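Local coordinates for protein RMD9, mitochondrial (Saccharomyces cerevisiae S288C, PDB 7A9X), which binds a dodecamer motif in the 3'-UTRs of mitochondrial mRNAs and is involved in their processing or stability, at residues A[342-347]-A[391-396]. Numbering follows the deposited sequence.
Sequences RIWEKA and TFYSGV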
loop_
_atom_site.group_PDB
_atom_site.type_symbol
_atom_site.label_atom_id
_atom_site.label_comp_id
_atom_site.label_asym_id
_atom_site.label_seq_id
_atom_site.Cartn_x
_atom_site.Cartn_y
_atom_site.Cartn_z
ATOM N N ARG A 342 -18.791 12.514 6.801
ATOM C CA ARG A 342 -18.317 13.832 7.211
ATOM C C ARG A 342 -16.797 13.869 7.322
ATOM O O ARG A 342 -16.167 14.864 6.948
ATOM C CB ARG A 342 -18.967 14.239 8.535
ATOM C CG ARG A 342 -20.424 14.659 8.396
ATOM C CD ARG A 342 -20.999 15.198 9.702
ATOM N NE ARG A 342 -21.405 14.137 10.620
ATOM C CZ ARG A 342 -20.669 13.702 11.638
ATOM N NH1 ARG A 342 -21.126 12.732 12.420
ATOM N NH2 ARG A 342 -19.478 14.235 11.878
ATOM N N ILE A 343 -16.188 12.799 7.837
ATOM C CA ILE A 343 -14.733 12.761 7.933
ATOM C C ILE A 343 -14.112 12.676 6.544
ATOM O O ILE A 343 -13.100 13.328 6.258
ATOM C CB ILE A 343 -14.284 11.594 8.832
ATOM C CG1 ILE A 343 -14.822 11.776 10.255
ATOM C CG2 ILE A 343 -12.764 11.478 8.840
ATOM C CD1 ILE A 343 -14.370 13.063 10.921
ATOM N N TRP A 344 -14.717 11.883 5.656
ATOM C CA TRP A 344 -14.222 11.781 4.288
ATOM C C TRP A 344 -14.279 13.127 3.578
ATOM O O TRP A 344 -13.368 13.474 2.817
ATOM C CB TRP A 344 -15.027 10.733 3.522
ATOM C CG TRP A 344 -14.664 10.631 2.075
ATOM C CD1 TRP A 344 -13.615 9.945 1.538
ATOM C CD2 TRP A 344 -15.357 11.231 0.975
ATOM N NE1 TRP A 344 -13.612 10.080 0.170
ATOM C CE2 TRP A 344 -14.671 10.866 -0.200
ATOM C CE3 TRP A 344 -16.493 12.043 0.871
ATOM C CZ2 TRP A 344 -15.081 11.284 -1.465
ATOM C CZ3 TRP A 344 -16.900 12.457 -0.386
ATOM C CH2 TRP A 344 -16.194 12.076 -1.538
ATOM N N GLU A 345 -15.342 13.902 3.816
ATOM C CA GLU A 345 -15.449 15.220 3.198
ATOM C C GLU A 345 -14.330 16.141 3.665
ATOM O O GLU A 345 -13.745 16.877 2.862
ATOM C CB GLU A 345 -16.811 15.845 3.503
ATOM C CG GLU A 345 -17.931 15.413 2.575
ATOM C CD GLU A 345 -19.226 16.152 2.858
ATOM O OE1 GLU A 345 -19.420 16.585 4.014
ATOM O OE2 GLU A 345 -20.043 16.308 1.925
ATOM N N LYS A 346 -14.019 16.117 4.964
ATOM C CA LYS A 346 -12.944 16.958 5.476
ATOM C C LYS A 346 -11.591 16.519 4.931
ATOM O O LYS A 346 -10.729 17.357 4.646
ATOM C CB LYS A 346 -12.945 16.941 7.006
ATOM C CG LYS A 346 -14.157 17.614 7.630
ATOM C CD LYS A 346 -14.035 17.684 9.141
ATOM C CE LYS A 346 -15.211 18.426 9.752
ATOM N NZ LYS A 346 -15.043 18.618 11.218
ATOM N N ALA A 347 -11.387 15.209 4.774
ATOM C CA ALA A 347 -10.122 14.727 4.230
ATOM C C ALA A 347 -9.962 15.127 2.766
ATOM O O ALA A 347 -8.871 15.525 2.343
ATOM C CB ALA A 347 -10.027 13.212 4.388
ATOM N N THR A 391 -21.086 15.596 -6.841
ATOM C CA THR A 391 -21.145 17.055 -6.828
ATOM C C THR A 391 -20.136 17.638 -5.846
ATOM O O THR A 391 -19.427 18.599 -6.170
ATOM C CB THR A 391 -22.564 17.516 -6.486
ATOM O OG1 THR A 391 -23.455 17.147 -7.547
ATOM C CG2 THR A 391 -22.618 19.025 -6.289
ATOM N N PHE A 392 -20.049 17.065 -4.644
ATOM C CA PHE A 392 -19.086 17.557 -3.665
ATOM C C PHE A 392 -17.656 17.359 -4.154
ATOM O O PHE A 392 -16.815 18.259 -4.035
ATOM C CB PHE A 392 -19.282 16.858 -2.321
ATOM C CG PHE A 392 -18.092 16.972 -1.414
ATOM C CD1 PHE A 392 -17.901 18.108 -0.645
ATOM C CD2 PHE A 392 -17.152 15.952 -1.348
ATOM C CE1 PHE A 392 -16.802 18.221 0.181
ATOM C CE2 PHE A 392 -16.050 16.060 -0.527
ATOM C CZ PHE A 392 -15.873 17.196 0.240
ATOM N N TYR A 393 -17.355 16.169 -4.682
ATOM C CA TYR A 393 -16.002 15.881 -5.142
ATOM C C TYR A 393 -15.611 16.779 -6.309
ATOM O O TYR A 393 -14.450 17.193 -6.413
ATOM C CB TYR A 393 -15.893 14.403 -5.527
ATOM C CG TYR A 393 -14.488 13.843 -5.513
ATOM C CD1 TYR A 393 -13.893 13.436 -4.323
ATOM C CD2 TYR A 393 -13.762 13.700 -6.691
ATOM C CE1 TYR A 393 -12.610 12.914 -4.306
ATOM C CE2 TYR A 393 -12.480 13.178 -6.683
ATOM C CZ TYR A 393 -11.909 12.788 -5.490
ATOM O OH TYR A 393 -10.634 12.270 -5.485
ATOM N N SER A 394 -16.563 17.102 -7.187
ATOM C CA SER A 394 -16.283 18.044 -8.266
ATOM C C SER A 394 -15.962 19.428 -7.717
ATOM O O SER A 394 -15.090 20.127 -8.246
ATOM C CB SER A 394 -17.471 18.113 -9.225
ATOM O OG SER A 394 -17.759 16.845 -9.786
ATOM N N GLY A 395 -16.654 19.841 -6.653
ATOM C CA GLY A 395 -16.427 21.156 -6.080
ATOM C C GLY A 395 -15.071 21.325 -5.430
ATOM O O GLY A 395 -14.637 22.460 -5.214
ATOM N N VAL A 396 -14.393 20.226 -5.115
ATOM C CA VAL A 396 -13.081 20.296 -4.482
ATOM C C VAL A 396 -11.964 20.305 -5.517
ATOM O O VAL A 396 -11.023 21.095 -5.414
ATOM C CB VAL A 396 -12.918 19.127 -3.489
ATOM C CG1 VAL A 396 -11.547 19.171 -2.832
ATOM C CG2 VAL A 396 -14.022 19.164 -2.444
#
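The ring of F392 is sandwiched between E345 CG on one face and, from its own helix, V396 CG2 on the other. E345 CG makes a CH-pi contact over the face, 3.7 Å from the F392 ring centroid. Extended beyond CG, the E345 chain runs on across the ring, bringing OE2 to 3.8 Å from F392 CD1. W344 CZ3 meets F392 CD2 at 3.6 Å; the two planes, 55° apart, make an oblique aromatic pair. F392 points toward the other helix from CB on, and with CG anti to the backbone N (chi1 162°) its CZ comes up against the backbone of E345. The far end of the indole also reaches Y393, W344 CZ2 lying 3.8 Å from Y393 CD1, with the two side chains roughly perpendicular. No hydrogen bond crosses here; the polar ends of both are held by N364, which accepts from W344 NE1 and bonds Y393 OH, itself also bonded to D400. This is largely apolar packing between what are probably successive pentatricopeptide repeats: segments 342-347 and 391-396, on helices 337-351 and 379-396, run nearly parallel (20°), axes 11.2 Å apart, while helix 357-374 packs against W344 and Y393 through L363 and L360 respectively.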